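Local coordinates for mitochondrial dynamics protein MID49 (Mus musculus, PDB 4WOY) that recruits the dynamin-related protein DNM1L (Drp1) to the mitochondrial outer membrane and regulates its GTPase activity, and is required for mitochondrial fission, at residues L33-Y38 with K135-S140; R127-L132 with N203-D208; E281-S286 with Y316-G321. The protein carries 1 engineered substitution. All coordinates share one frame; numbering follows the deposited sequence.

How the contacts relate
Contacts 1 and 2 both draw on helix 126-139, at its C-terminal and N-terminal ends, and lie in the nucleotidyltransferase-like part of the cytosolic domain with centres about 18 Å apart. Contact 1 is a largely buried helix-helix meeting built of leucine, alanine and a tyrosine ring. Contact 2, only partly buried, packs the same helix against the start of strand 205-208 and adds a hydrogen bond to its apolar touch. Contact 3 belongs to the Mab-21-type helical part, on the opposite side of the chain's centre, about 44 Å from contact 1 between centres; it is buried and purely aliphatic, with no polar bond across it.

Contact 1 of 3, residues L33-Y38 with K135-S140; sequences LELQAY and KALSAS
Leu35 turns its CD1 methyl onto CD2 of Leu137, the two atoms lying 3.9 Å apart where helix 18-42 faces helix 126-139. Neither leucine has its CB aimed straight at the partner helix, so the branched tips make the touch, and the side chains meet at about a right angle. With CG of Leu35 anti to the backbone N (chi1 -174°), the isobutyl group swings across the gap between the backbones. Leu51 and Val141 also pack on Leu35.

One turn further on, Tyr38 spans a similar backbone gap, which its long, flat side chain can cross. Its CB points toward helix 126-139, and the ring reaches Ala136, whose CB lies 4.0 Å from Tyr38 CE2; the approach is oblique. Alanine suits this position because its single methyl leaves room for the aromatic ring. Ser140 lies beside the phenol, but the model places their hydroxyls too close together for the polar detail to be trusted.

Val141 packs against Tyr38 as well. The contact therefore joins helices 18-42 and 126-139, both in the nucleotidyltransferase-like region, chiefly through apolar surface, and its chemistry implies cohesion by the burial of methyl and ring carbon rather than by a dependable polar link.

Contact 2 of 3, residues R127-L132 with N203-D208; sequences RVLLEL and NLWLQD
Arg127 and Asn203 supply the polar side of this contact, their side chains running side by side in the same direction. NH2 of Arg127 donates to OD1 of Asn203 at 3.3 Å, a long bond and a bent one, with an N-H...O angle of 135°. The donor lies in the carbonyl plane on a lone pair of the amide oxygen, while that oxygen sits 30° out of the guanidinium plane. The two flat groups are turned well away from coplanar. The stronger partner of Asn203 OD1 is the hydroxyl of Ser125, just ahead of the helix, so the oxygen ties the turn before strand 205-208 to the helix start.

A charge pair lies within the helix itself: NH1 of Arg127 forms a salt bridge with OE2 of Glu131, one turn on, at 3.5 Å. The bend at chi3 (59°) brings the guanidinium back over Val128; Val128 CG2 lies 3.7 Å above the guanidinium plane of Arg127, offset toward the rim. Arginine suits the place because its several N-H groups serve both partners.

The apolar component is Leu129 against Trp205. CD1 of the leucine reaches CZ2 of the indole at 3.7 Å, approaching the six-membered ring obliquely. Trp205 NE1 bonds to the carbonyl of Leu124, which holds the buried ring in its rotation while its carbon surface receives the leucine.

Strand 205-208 pairs antiparallel with strands 97-102 and 191-193. A helix packed beside a mixed sheet in this way is in keeping with the alpha/beta nucleotidyltransferase fold to which this region is related.

Contact 3 of 3, residues E281-S286 with Y316-G321; sequences EFLVGS and YVLYSG
Leu283 and Val284 carry helix 272-288 onto Leu318, which follows helix 308-317 in the chain, within the Mab-21-type HhH/H2TH-like helical region of the protein. Followed from its start, the segment first presents Glu281, exposed and with its CB pointing away from residues 316-321; its side chain packs on Leu322, just beyond them. A charged residue suits such an outer position.

Phe282 faces another part of the fold, stacking with the ring of His259 and touching Val256 of helix 250-261.

Leu283 is buried and points toward the second segment. Its CB lies 4.0 Å from CD1 of Leu318, so here the root of one leucine receives the tip of the other. Farther out, Leu283 also touches Leu253 and Val256, so its aliphatic side chain packs both on Leu318 and on helix 250-261.

Val284 makes the closer approach. Its CG2 methyl rests 3.6 Å from CB of Leu318, while the two side chains slide past each other in opposite directions. CG1 takes the position anti to the backbone N (chi1 159°), which leaves CG2 beside that nitrogen and facing the leucine. A short, beta-branched valine suits the place, since the backbones are near, with CA atoms 6.6 Å apart between Val284 and Leu318, and a methyl placed on CB already reaches the leucine.

Beyond Gly285, Ser286 turns its side chain back into its own helix, which gives this buried hydroxyl a partner. Phe282 O accepts from both Ser286 N and Ser286 OG, and the hydroxyl donates at 2.7 Å from 43° above the carbonyl plane.

Contact 1 of 3, residues L33-Y38 with K135-S140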
ATOM      1  N   LEU A  33     -11.350  11.155  11.584  1.00 49.30           N
ATOM      2  CA  LEU A  33     -11.646  11.739  12.881  1.00 55.58           C
ATOM      3  C   LEU A  33     -12.904  11.173  13.512  1.00 55.60           C
ATOM      4  O   LEU A  33     -12.955  11.023  14.729  1.00 56.88           O
ATOM      5  CB  LEU A  33     -11.776  13.254  12.758  1.00 61.66           C
ATOM      6  CG  LEU A  33     -10.512  13.986  12.325  1.00 60.52           C
ATOM      7  CD1 LEU A  33     -10.771  15.471  12.327  1.00 62.16           C
ATOM      8  CD2 LEU A  33      -9.377  13.639  13.259  1.00 59.41           C
ATOM      9  N   GLU A  34     -13.920  10.895  12.694  1.00 54.01           N
ATOM     10  CA  GLU A  34     -15.151  10.225  13.146  1.00 60.43           C
ATOM     11  C   GLU A  34     -14.887   8.779  13.575  1.00 59.81           C
ATOM     12  O   GLU A  34     -15.300   8.340  14.643  1.00 62.75           O
ATOM     13  CB  GLU A  34     -16.218  10.253  12.044  1.00 66.50           C
ATOM     14  CG  GLU A  34     -16.962  11.565  11.935  1.00 69.52           C
ATOM     15  CD  GLU A  34     -17.594  11.957  13.253  1.00 70.89           C
ATOM     16  OE1 GLU A  34     -18.333  11.133  13.819  1.00 72.44           O
ATOM     17  OE2 GLU A  34     -17.358  13.079  13.732  1.00 71.88           O
ATOM     18  N   LEU A  35     -14.169   8.049  12.738  1.00 53.29           N
ATOM     19  CA  LEU A  35     -13.788   6.689  13.051  1.00 49.33           C
ATOM     20  C   LEU A  35     -12.900   6.630  14.293  1.00 53.09           C
ATOM     21  O   LEU A  35     -13.022   5.707  15.114  1.00 52.44           O
ATOM     22  CB  LEU A  35     -13.052   6.076  11.867  1.00 47.91           C
ATOM     23  CG  LEU A  35     -12.707   4.593  11.971  1.00 57.28           C
ATOM     24  CD1 LEU A  35     -13.918   3.790  12.399  1.00 58.33           C
ATOM     25  CD2 LEU A  35     -12.191   4.100  10.638  1.00 58.59           C
ATOM     26  N   GLN A  36     -12.007   7.608  14.436  1.00 51.67           N
ATOM     27  CA  GLN A  36     -11.155   7.668  15.614  1.00 50.54           C
ATOM     28  C   GLN A  36     -11.989   7.926  16.867  1.00 52.31           C
ATOM     29  O   GLN A  36     -11.739   7.359  17.940  1.00 50.24           O
ATOM     30  CB  GLN A  36     -10.099   8.746  15.490  1.00 50.31           C
ATOM     31  CG  GLN A  36      -9.091   8.668  16.615  1.00 58.00           C
ATOM     32  CD  GLN A  36      -8.156   9.833  16.597  1.00 76.62           C
ATOM     33  OE1 GLN A  36      -7.616  10.188  15.549  1.00 83.57           O
ATOM     34  NE2 GLN A  36      -7.945  10.442  17.758  1.00 87.95           N
ATOM     35  N   ALA A  37     -12.969   8.808  16.733  1.00 47.48           N
ATOM     36  CA  ALA A  37     -13.822   9.132  17.856  1.00 53.79           C
ATOM     37  C   ALA A  37     -14.548   7.869  18.303  1.00 57.36           C
ATOM     38  O   ALA A  37     -14.675   7.608  19.500  1.00 47.83           O
ATOM     39  CB  ALA A  37     -14.810  10.242  17.490  1.00 52.37           C
ATOM     40  N   TYR A  38     -15.002   7.076  17.336  1.00 72.55           N
ATOM     41  CA  TYR A  38     -15.660   5.814  17.645  1.00 78.72           C
ATOM     42  C   TYR A  38     -14.739   4.874  18.401  1.00 71.12           C
ATOM     43  O   TYR A  38     -15.124   4.297  19.411  1.00 75.95           O
ATOM     44  CB  TYR A  38     -16.139   5.115  16.376  1.00 89.85           C
ATOM     45  CG  TYR A  38     -16.484   3.672  16.630  1.00102.59           C
ATOM     46  CD1 TYR A  38     -17.753   3.309  17.059  1.00113.84           C
ATOM     47  CD2 TYR A  38     -15.530   2.668  16.476  1.00104.45           C
ATOM     48  CE1 TYR A  38     -18.071   1.991  17.304  1.00115.85           C
ATOM     49  CE2 TYR A  38     -15.834   1.352  16.736  1.00109.96           C
ATOM     50  CZ  TYR A  38     -17.106   1.017  17.148  1.00115.47           C
ATOM     51  OH  TYR A  38     -17.402  -0.298  17.399  1.00114.24           O
ATOM     52  N   LYS A 135     -15.532  -6.573  12.795  1.00 52.23           N
ATOM     53  CA  LYS A 135     -16.808  -6.604  13.491  1.00 55.14           C
ATOM     54  C   LYS A 135     -17.267  -5.206  13.892  1.00 59.57           C
ATOM     55  O   LYS A 135     -18.430  -4.864  13.724  1.00 64.41           O
ATOM     56  CB  LYS A 135     -16.709  -7.494  14.734  1.00 50.86           C
ATOM     57  CG  LYS A 135     -18.056  -7.766  15.404  1.00 61.37           C
ATOM     58  CD  LYS A 135     -17.929  -8.711  16.612  1.00 73.09           C
ATOM     59  CE  LYS A 135     -18.131 -10.174  16.215  1.00 79.51           C
ATOM     60  NZ  LYS A 135     -18.213 -11.089  17.391  1.00 81.16           N
ATOM     61  N   ALA A 136     -16.341  -4.387  14.381  1.00 55.80           N
ATOM     62  CA  ALA A 136     -16.651  -3.007  14.766  1.00 48.22           C
ATOM     63  C   ALA A 136     -17.038  -2.141  13.564  1.00 50.15           C
ATOM     64  O   ALA A 136     -17.960  -1.341  13.629  1.00 49.90           O
ATOM     65  CB  ALA A 136     -15.464  -2.388  15.503  1.00 39.03           C
ATOM     66  N   LEU A 137     -16.316  -2.309  12.469  1.00 47.62           N
ATOM     67  CA  LEU A 137     -16.560  -1.525  11.279  1.00 48.11           C
ATOM     68  C   LEU A 137     -17.936  -1.865  10.722  1.00 57.97           C
ATOM     69  O   LEU A 137     -18.736  -0.977  10.397  1.00 58.01           O
ATOM     70  CB  LEU A 137     -15.492  -1.811  10.226  1.00 40.69           C
ATOM     71  CG  LEU A 137     -14.122  -1.167  10.426  1.00 43.70           C
ATOM     72  CD1 LEU A 137     -13.244  -1.482   9.228  1.00 46.48           C
ATOM     73  CD2 LEU A 137     -14.177   0.305  10.687  1.00 48.10           C
ATOM     74  N   SER A 138     -18.219  -3.159  10.641  1.00 69.53           N
ATOM     75  CA  SER A 138     -19.382  -3.636   9.908  1.00 82.56           C
ATOM     76  C   SER A 138     -20.666  -3.650  10.723  1.00 87.47           C
ATOM     77  O   SER A 138     -21.756  -3.525  10.172  1.00 98.99           O
ATOM     78  CB  SER A 138     -19.103  -5.040   9.371  1.00 89.37           C
ATOM     79  OG  SER A 138     -20.045  -5.397   8.380  1.00 96.40           O
ATOM     80  N   ALA A 139     -20.553  -3.800  12.034  1.00 80.03           N
ATOM     81  CA  ALA A 139     -21.754  -3.938  12.842  1.00 82.89           C
ATOM     82  C   ALA A 139     -21.873  -2.901  13.966  1.00 83.68           C
ATOM     83  O   ALA A 139     -22.917  -2.797  14.611  1.00 96.31           O
ATOM     84  CB  ALA A 139     -21.822  -5.355  13.418  1.00 79.74           C
ATOM     85  N   SER A 140     -20.827  -2.109  14.174  1.00 70.08           N
ATOM     86  CA  SER A 140     -20.763  -1.246  15.352  1.00 69.58           C
ATOM     87  C   SER A 140     -20.458   0.250  15.089  1.00 75.20           C
ATOM     88  O   SER A 140     -20.549   1.065  16.004  1.00 82.23           O
ATOM     89  CB  SER A 140     -19.735  -1.837  16.323  1.00 72.28           C
ATOM     90  OG  SER A 140     -19.412  -0.955  17.384  1.00 79.28           O
TER

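Contact 2 of 3, residues R127-L132 with N203-D208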
ATOM      1  N   ARG A 127      -4.664 -11.754  12.804  1.00 30.71           N
ATOM      2  CA  ARG A 127      -5.962 -12.314  12.437  1.00 28.51           C
ATOM      3  C   ARG A 127      -7.034 -12.017  13.467  1.00 34.14           C
ATOM      4  O   ARG A 127      -8.153 -11.682  13.101  1.00 33.88           O
ATOM      5  CB  ARG A 127      -5.887 -13.832  12.245  1.00 34.33           C
ATOM      6  CG  ARG A 127      -7.264 -14.522  12.209  1.00 39.09           C
ATOM      7  CD  ARG A 127      -7.150 -16.026  12.019  1.00 44.43           C
ATOM      8  NE  ARG A 127      -6.373 -16.657  13.093  1.00 58.19           N
ATOM      9  CZ  ARG A 127      -6.869 -17.000  14.284  1.00 58.16           C
ATOM     10  NH1 ARG A 127      -8.155 -16.783  14.569  1.00 56.40           N
ATOM     11  NH2 ARG A 127      -6.079 -17.571  15.190  1.00 51.14           N
ATOM     12  N   VAL A 128      -6.707 -12.163  14.745  1.00 36.86           N
ATOM     13  CA  VAL A 128      -7.668 -11.888  15.808  1.00 37.09           C
ATOM     14  C   VAL A 128      -7.955 -10.381  15.887  1.00 38.92           C
ATOM     15  O   VAL A 128      -9.109  -9.952  16.043  1.00 46.70           O
ATOM     16  CB  VAL A 128      -7.169 -12.438  17.164  1.00 37.24           C
ATOM     17  CG1 VAL A 128      -8.140 -12.079  18.294  1.00 34.00           C
ATOM     18  CG2 VAL A 128      -6.991 -13.961  17.073  1.00 35.00           C
ATOM     19  N   LEU A 129      -6.908  -9.580  15.729  1.00 28.22           N
ATOM     20  CA  LEU A 129      -7.076  -8.141  15.630  1.00 37.97           C
ATOM     21  C   LEU A 129      -7.988  -7.770  14.467  1.00 39.47           C
ATOM     22  O   LEU A 129      -8.872  -6.943  14.619  1.00 37.75           O
ATOM     23  CB  LEU A 129      -5.718  -7.483  15.463  1.00 34.31           C
ATOM     24  CG  LEU A 129      -5.167  -7.265  16.867  1.00 45.37           C
ATOM     25  CD1 LEU A 129      -3.645  -7.199  16.868  1.00 45.09           C
ATOM     26  CD2 LEU A 129      -5.812  -5.974  17.430  1.00 45.29           C
ATOM     27  N   LEU A 130      -7.779  -8.425  13.327  1.00 37.00           N
ATOM     28  CA  LEU A 130      -8.596  -8.235  12.144  1.00 40.64           C
ATOM     29  C   LEU A 130     -10.064  -8.555  12.407  1.00 44.39           C
ATOM     30  O   LEU A 130     -10.934  -7.765  12.036  1.00 45.73           O
ATOM     31  CB  LEU A 130      -8.074  -9.087  10.996  1.00 40.70           C
ATOM     32  CG  LEU A 130      -6.966  -8.461  10.162  1.00 36.20           C
ATOM     33  CD1 LEU A 130      -6.534  -9.443   9.098  1.00 45.98           C
ATOM     34  CD2 LEU A 130      -7.435  -7.152   9.533  1.00 34.96           C
ATOM     35  N   GLU A 131     -10.332  -9.674  13.078  1.00 40.33           N
ATOM     36  CA  GLU A 131     -11.709 -10.051  13.421  1.00 50.35           C
ATOM     37  C   GLU A 131     -12.410  -8.950  14.244  1.00 45.72           C
ATOM     38  O   GLU A 131     -13.570  -8.626  14.009  1.00 49.09           O
ATOM     39  CB  GLU A 131     -11.731 -11.345  14.250  1.00 57.60           C
ATOM     40  CG  GLU A 131     -11.139 -12.576  13.599  1.00 76.76           C
ATOM     41  CD  GLU A 131     -11.110 -13.781  14.559  1.00 86.28           C
ATOM     42  OE1 GLU A 131     -11.079 -13.539  15.791  1.00 87.31           O
ATOM     43  OE2 GLU A 131     -11.080 -14.948  14.085  1.00 85.92           O
ATOM     44  N   LEU A 132     -11.690  -8.376  15.204  1.00 40.88           N
ATOM     45  CA  LEU A 132     -12.260  -7.360  16.070  1.00 40.07           C
ATOM     46  C   LEU A 132     -12.631  -6.105  15.298  1.00 34.07           C
ATOM     47  O   LEU A 132     -13.711  -5.585  15.447  1.00 46.84           O
ATOM     48  CB  LEU A 132     -11.293  -6.995  17.195  1.00 41.12           C
ATOM     49  CG  LEU A 132     -11.853  -5.929  18.151  1.00 39.78           C
ATOM     50  CD1 LEU A 132     -12.793  -6.547  19.157  1.00 38.18           C
ATOM     51  CD2 LEU A 132     -10.737  -5.154  18.815  1.00 37.21           C
ATOM     52  N   ASN A 203      -1.862 -15.349  11.764  1.00 43.10           N
ATOM     53  CA  ASN A 203      -1.310 -14.784  12.979  1.00 40.92           C
ATOM     54  C   ASN A 203      -0.166 -13.803  12.639  1.00 39.36           C
ATOM     55  O   ASN A 203       0.034 -12.814  13.328  1.00 38.11           O
ATOM     56  CB  ASN A 203      -0.827 -15.902  13.909  1.00 40.46           C
ATOM     57  CG  ASN A 203      -1.970 -16.793  14.389  1.00 41.96           C
ATOM     58  OD1 ASN A 203      -3.081 -16.320  14.643  1.00 42.72           O
ATOM     59  ND2 ASN A 203      -1.704 -18.096  14.482  1.00 42.68           N
ATOM     60  N   LEU A 204       0.535 -14.040  11.536  1.00 39.77           N
ATOM     61  CA  LEU A 204       1.618 -13.152  11.133  1.00 43.34           C
ATOM     62  C   LEU A 204       1.129 -11.810  10.569  1.00 43.96           C
ATOM     63  O   LEU A 204       0.031 -11.714  10.015  1.00 40.14           O
ATOM     64  CB  LEU A 204       2.523 -13.836  10.111  1.00 39.46           C
ATOM     65  CG  LEU A 204       3.178 -15.122  10.629  1.00 39.80           C
ATOM     66  CD1 LEU A 204       4.050 -15.743   9.575  1.00 41.24           C
ATOM     67  CD2 LEU A 204       3.980 -14.874  11.889  1.00 38.10           C
ATOM     68  N   TRP A 205       1.966 -10.790  10.735  1.00 38.62           N
ATOM     69  CA  TRP A 205       1.750  -9.444  10.207  1.00 37.77           C
ATOM     70  C   TRP A 205       2.373  -9.321   8.818  1.00 42.88           C
ATOM     71  O   TRP A 205       3.297 -10.062   8.489  1.00 42.16           O
ATOM     72  CB  TRP A 205       2.360  -8.403  11.155  1.00 36.68           C
ATOM     73  CG  TRP A 205       1.645  -8.396  12.443  1.00 36.48           C
ATOM     74  CD1 TRP A 205       1.573  -9.415  13.351  1.00 36.08           C
ATOM     75  CD2 TRP A 205       0.838  -7.341  12.961  1.00 37.00           C
ATOM     76  NE1 TRP A 205       0.769  -9.057  14.401  1.00 36.25           N
ATOM     77  CE2 TRP A 205       0.310  -7.790  14.192  1.00 36.94           C
ATOM     78  CE3 TRP A 205       0.519  -6.057  12.506  1.00 37.78           C
ATOM     79  CZ2 TRP A 205      -0.515  -6.999  14.968  1.00 37.77           C
ATOM     80  CZ3 TRP A 205      -0.300  -5.280  13.274  1.00 38.66           C
ATOM     81  CH2 TRP A 205      -0.811  -5.748  14.499  1.00 38.73           C
ATOM     82  N   LEU A 206       1.869  -8.402   8.000  1.00 38.97           N
ATOM     83  CA  LEU A 206       2.419  -8.220   6.674  1.00 39.66           C
ATOM     84  C   LEU A 206       3.408  -7.029   6.668  1.00 38.90           C
ATOM     85  O   LEU A 206       3.137  -5.947   7.206  1.00 38.57           O
ATOM     86  CB  LEU A 206       1.286  -8.001   5.684  1.00 41.21           C
ATOM     87  CG  LEU A 206       1.622  -7.930   4.207  1.00 42.27           C
ATOM     88  CD1 LEU A 206       1.911  -9.343   3.723  1.00 43.32           C
ATOM     89  CD2 LEU A 206       0.476  -7.334   3.464  1.00 43.68           C
ATOM     90  N   GLN A 207       4.570  -7.224   6.073  1.00 39.00           N
ATOM     91  CA  GLN A 207       5.526  -6.135   5.999  1.00 38.68           C
ATOM     92  C   GLN A 207       5.036  -5.096   5.011  1.00 44.99           C
ATOM     93  O   GLN A 207       4.633  -5.416   3.895  1.00 40.42           O
ATOM     94  CB  GLN A 207       6.902  -6.622   5.567  1.00 43.98           C
ATOM     95  CG  GLN A 207       7.908  -5.499   5.448  1.00 39.10           C
ATOM     96  CD  GLN A 207       9.251  -5.970   4.929  1.00 40.07           C
ATOM     97  OE1 GLN A 207       9.344  -6.565   3.848  1.00 45.23           O
ATOM     98  NE2 GLN A 207      10.299  -5.732   5.710  1.00 40.04           N
ATOM     99  N   ASP A 208       5.114  -3.843   5.423  1.00 49.48           N
ATOM    100  CA  ASP A 208       4.761  -2.748   4.555  1.00 39.91           C
ATOM    101  C   ASP A 208       5.974  -1.857   4.319  1.00 40.05           C
ATOM    102  O   ASP A 208       6.407  -1.149   5.221  1.00 39.78           O
ATOM    103  CB  ASP A 208       3.629  -1.940   5.166  1.00 44.88           C
ATOM    104  CG  ASP A 208       3.324  -0.684   4.364  1.00 46.98           C
ATOM    105  OD1 ASP A 208       3.361  -0.775   3.121  1.00 49.70           O
ATOM    106  OD2 ASP A 208       3.078   0.382   4.975  1.00 46.48           O
TER

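Contact 3 of 3, residues E281-S286 with Y316-G321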
ATOM      1  N   GLU A 281      11.207  -2.724 -20.460  1.00 50.94           N
ATOM      2  CA  GLU A 281      12.269  -3.655 -20.770  1.00 44.14           C
ATOM      3  C   GLU A 281      12.643  -4.481 -19.563  1.00 47.66           C
ATOM      4  O   GLU A 281      12.820  -5.701 -19.651  1.00 47.98           O
ATOM      5  CB  GLU A 281      13.502  -2.911 -21.265  1.00 45.15           C
ATOM      6  CG  GLU A 281      13.518  -2.697 -22.760  1.00 56.91           C
ATOM      7  CD  GLU A 281      14.677  -1.831 -23.230  1.00 68.47           C
ATOM      8  OE1 GLU A 281      15.621  -1.585 -22.435  1.00 67.98           O
ATOM      9  OE2 GLU A 281      14.640  -1.399 -24.400  1.00 71.05           O
ATOM     10  N   PHE A 282      12.766  -3.795 -18.435  1.00 44.10           N
ATOM     11  CA  PHE A 282      13.146  -4.437 -17.201  1.00 47.03           C
ATOM     12  C   PHE A 282      12.038  -5.398 -16.775  1.00 48.79           C
ATOM     13  O   PHE A 282      12.309  -6.529 -16.348  1.00 50.17           O
ATOM     14  CB  PHE A 282      13.428  -3.392 -16.118  1.00 45.49           C
ATOM     15  CG  PHE A 282      13.837  -3.992 -14.815  1.00 45.44           C
ATOM     16  CD1 PHE A 282      15.125  -4.460 -14.639  1.00 49.28           C
ATOM     17  CD2 PHE A 282      12.931  -4.125 -13.777  1.00 47.14           C
ATOM     18  CE1 PHE A 282      15.501  -5.047 -13.455  1.00 47.92           C
ATOM     19  CE2 PHE A 282      13.312  -4.705 -12.582  1.00 50.14           C
ATOM     20  CZ  PHE A 282      14.600  -5.168 -12.429  1.00 50.33           C
ATOM     21  N   LEU A 283      10.792  -4.961 -16.937  1.00 40.15           N
ATOM     22  CA  LEU A 283       9.651  -5.791 -16.565  1.00 38.02           C
ATOM     23  C   LEU A 283       9.652  -7.082 -17.378  1.00 49.51           C
ATOM     24  O   LEU A 283       9.558  -8.181 -16.808  1.00 49.68           O
ATOM     25  CB  LEU A 283       8.347  -5.025 -16.773  1.00 37.05           C
ATOM     26  CG  LEU A 283       7.797  -4.278 -15.567  1.00 40.19           C
ATOM     27  CD1 LEU A 283       6.775  -3.230 -15.988  1.00 43.56           C
ATOM     28  CD2 LEU A 283       7.144  -5.254 -14.636  1.00 41.91           C
ATOM     29  N   VAL A 284       9.823  -6.953 -18.697  1.00 45.46           N
ATOM     30  CA  VAL A 284       9.812  -8.104 -19.588  1.00 43.76           C
ATOM     31  C   VAL A 284      10.940  -9.082 -19.246  1.00 49.88           C
ATOM     32  O   VAL A 284      10.746 -10.299 -19.263  1.00 53.42           O
ATOM     33  CB  VAL A 284       9.933  -7.660 -21.072  1.00 45.72           C
ATOM     34  CG1 VAL A 284      10.442  -8.789 -21.951  1.00 51.65           C
ATOM     35  CG2 VAL A 284       8.586  -7.164 -21.603  1.00 45.80           C
ATOM     36  N   GLY A 285      12.095  -8.549 -18.869  1.00 56.46           N
ATOM     37  CA  GLY A 285      13.215  -9.378 -18.460  1.00 56.08           C
ATOM     38  C   GLY A 285      12.902 -10.091 -17.155  1.00 58.56           C
ATOM     39  O   GLY A 285      13.155 -11.280 -17.021  1.00 65.08           O
ATOM     40  N   SER A 286      12.331  -9.356 -16.202  1.00 45.68           N
ATOM     41  CA  SER A 286      11.940  -9.919 -14.915  1.00 48.94           C
ATOM     42  C   SER A 286      10.927 -11.037 -15.085  1.00 56.44           C
ATOM     43  O   SER A 286      10.966 -12.042 -14.370  1.00 55.10           O
ATOM     44  CB  SER A 286      11.330  -8.842 -14.018  1.00 43.21           C
ATOM     45  OG  SER A 286      12.173  -7.698 -13.921  1.00 42.65           O
ATOM     46  N   TYR A 316       3.596 -10.986 -23.250  1.00 64.28           N
ATOM     47  CA  TYR A 316       3.262 -10.728 -24.638  1.00 72.60           C
ATOM     48  C   TYR A 316       2.522  -9.420 -24.811  1.00 64.96           C
ATOM     49  O   TYR A 316       2.533  -8.865 -25.901  1.00 70.46           O
ATOM     50  CB  TYR A 316       2.456 -11.881 -25.249  1.00 87.51           C
ATOM     51  CG  TYR A 316       3.342 -12.927 -25.888  1.00104.04           C
ATOM     52  CD1 TYR A 316       4.728 -12.912 -25.688  1.00110.44           C
ATOM     53  CD2 TYR A 316       2.813 -13.892 -26.740  1.00110.05           C
ATOM     54  CE1 TYR A 316       5.558 -13.850 -26.288  1.00110.45           C
ATOM     55  CE2 TYR A 316       3.635 -14.838 -27.347  1.00118.13           C
ATOM     56  CZ  TYR A 316       5.007 -14.811 -27.116  1.00118.75           C
ATOM     57  OH  TYR A 316       5.824 -15.746 -27.718  1.00124.23           O
ATOM     58  N   VAL A 317       1.846  -8.948 -23.769  1.00 63.74           N
ATOM     59  CA  VAL A 317       1.281  -7.592 -23.780  1.00 64.59           C
ATOM     60  C   VAL A 317       2.385  -6.522 -23.706  1.00 60.45           C
ATOM     61  O   VAL A 317       2.310  -5.487 -24.365  1.00 76.22           O
ATOM     62  CB  VAL A 317       0.273  -7.371 -22.617  1.00 64.57           C
ATOM     63  CG1 VAL A 317      -0.158  -5.896 -22.526  1.00 59.09           C
ATOM     64  CG2 VAL A 317      -0.939  -8.264 -22.792  1.00 61.01           C
ATOM     65  N   LEU A 318       3.413  -6.788 -22.910  1.00 56.61           N
ATOM     66  CA  LEU A 318       4.490  -5.830 -22.684  1.00 59.30           C
ATOM     67  C   LEU A 318       5.534  -5.783 -23.808  1.00 74.06           C
ATOM     68  O   LEU A 318       6.467  -4.992 -23.741  1.00 95.10           O
ATOM     69  CB  LEU A 318       5.172  -6.101 -21.336  1.00 54.59           C
ATOM     70  CG  LEU A 318       4.261  -5.766 -20.150  1.00 55.97           C
ATOM     71  CD1 LEU A 318       4.975  -5.874 -18.821  1.00 49.46           C
ATOM     72  CD2 LEU A 318       3.635  -4.382 -20.323  1.00 60.39           C
ATOM     73  N   TYR A 319       5.383  -6.625 -24.825  1.00 80.51           N
ATOM     74  CA  TYR A 319       6.275  -6.643 -25.990  1.00 93.74           C
ATOM     75  C   TYR A 319       6.667  -5.255 -26.549  1.00117.14           C
ATOM     76  O   TYR A 319       7.804  -5.045 -26.967  1.00123.97           O
ATOM     77  CB  TYR A 319       5.570  -7.388 -27.137  1.00 96.62           C
ATOM     78  CG  TYR A 319       4.482  -6.498 -27.712  1.00107.73           C
ATOM     79  CD1 TYR A 319       3.337  -6.228 -26.981  1.00109.10           C
ATOM     80  CD2 TYR A 319       4.640  -5.847 -28.924  1.00117.07           C
ATOM     81  CE1 TYR A 319       2.375  -5.388 -27.438  1.00113.40           C
ATOM     82  CE2 TYR A 319       3.675  -4.993 -29.395  1.00125.90           C
ATOM     83  CZ  TYR A 319       2.540  -4.774 -28.641  1.00128.94           C
ATOM     84  OH  TYR A 319       1.550  -3.928 -29.080  1.00141.40           O
ATOM     85  N   SER A 320       5.742  -4.301 -26.497  1.00117.70           N
ATOM     86  CA  SER A 320       5.802  -3.090 -27.313  1.00123.46           C
ATOM     87  C   SER A 320       6.832  -2.041 -26.962  1.00140.36           C
ATOM     88  O   SER A 320       6.851  -1.006 -27.616  1.00140.30           O
ATOM     89  CB  SER A 320       4.433  -2.415 -27.332  1.00118.22           C
ATOM     90  OG  SER A 320       4.028  -2.053 -26.033  1.00116.53           O
ATOM     91  N   GLY A 321       7.684  -2.268 -25.966  1.00177.64           N
ATOM     92  CA  GLY A 321       8.495  -1.162 -25.485  1.00196.41           C
ATOM     93  C   GLY A 321       9.416  -0.464 -26.479  1.00216.84           C
ATOM     94  O   GLY A 321       9.265   0.737 -26.667  1.00226.92           O
TER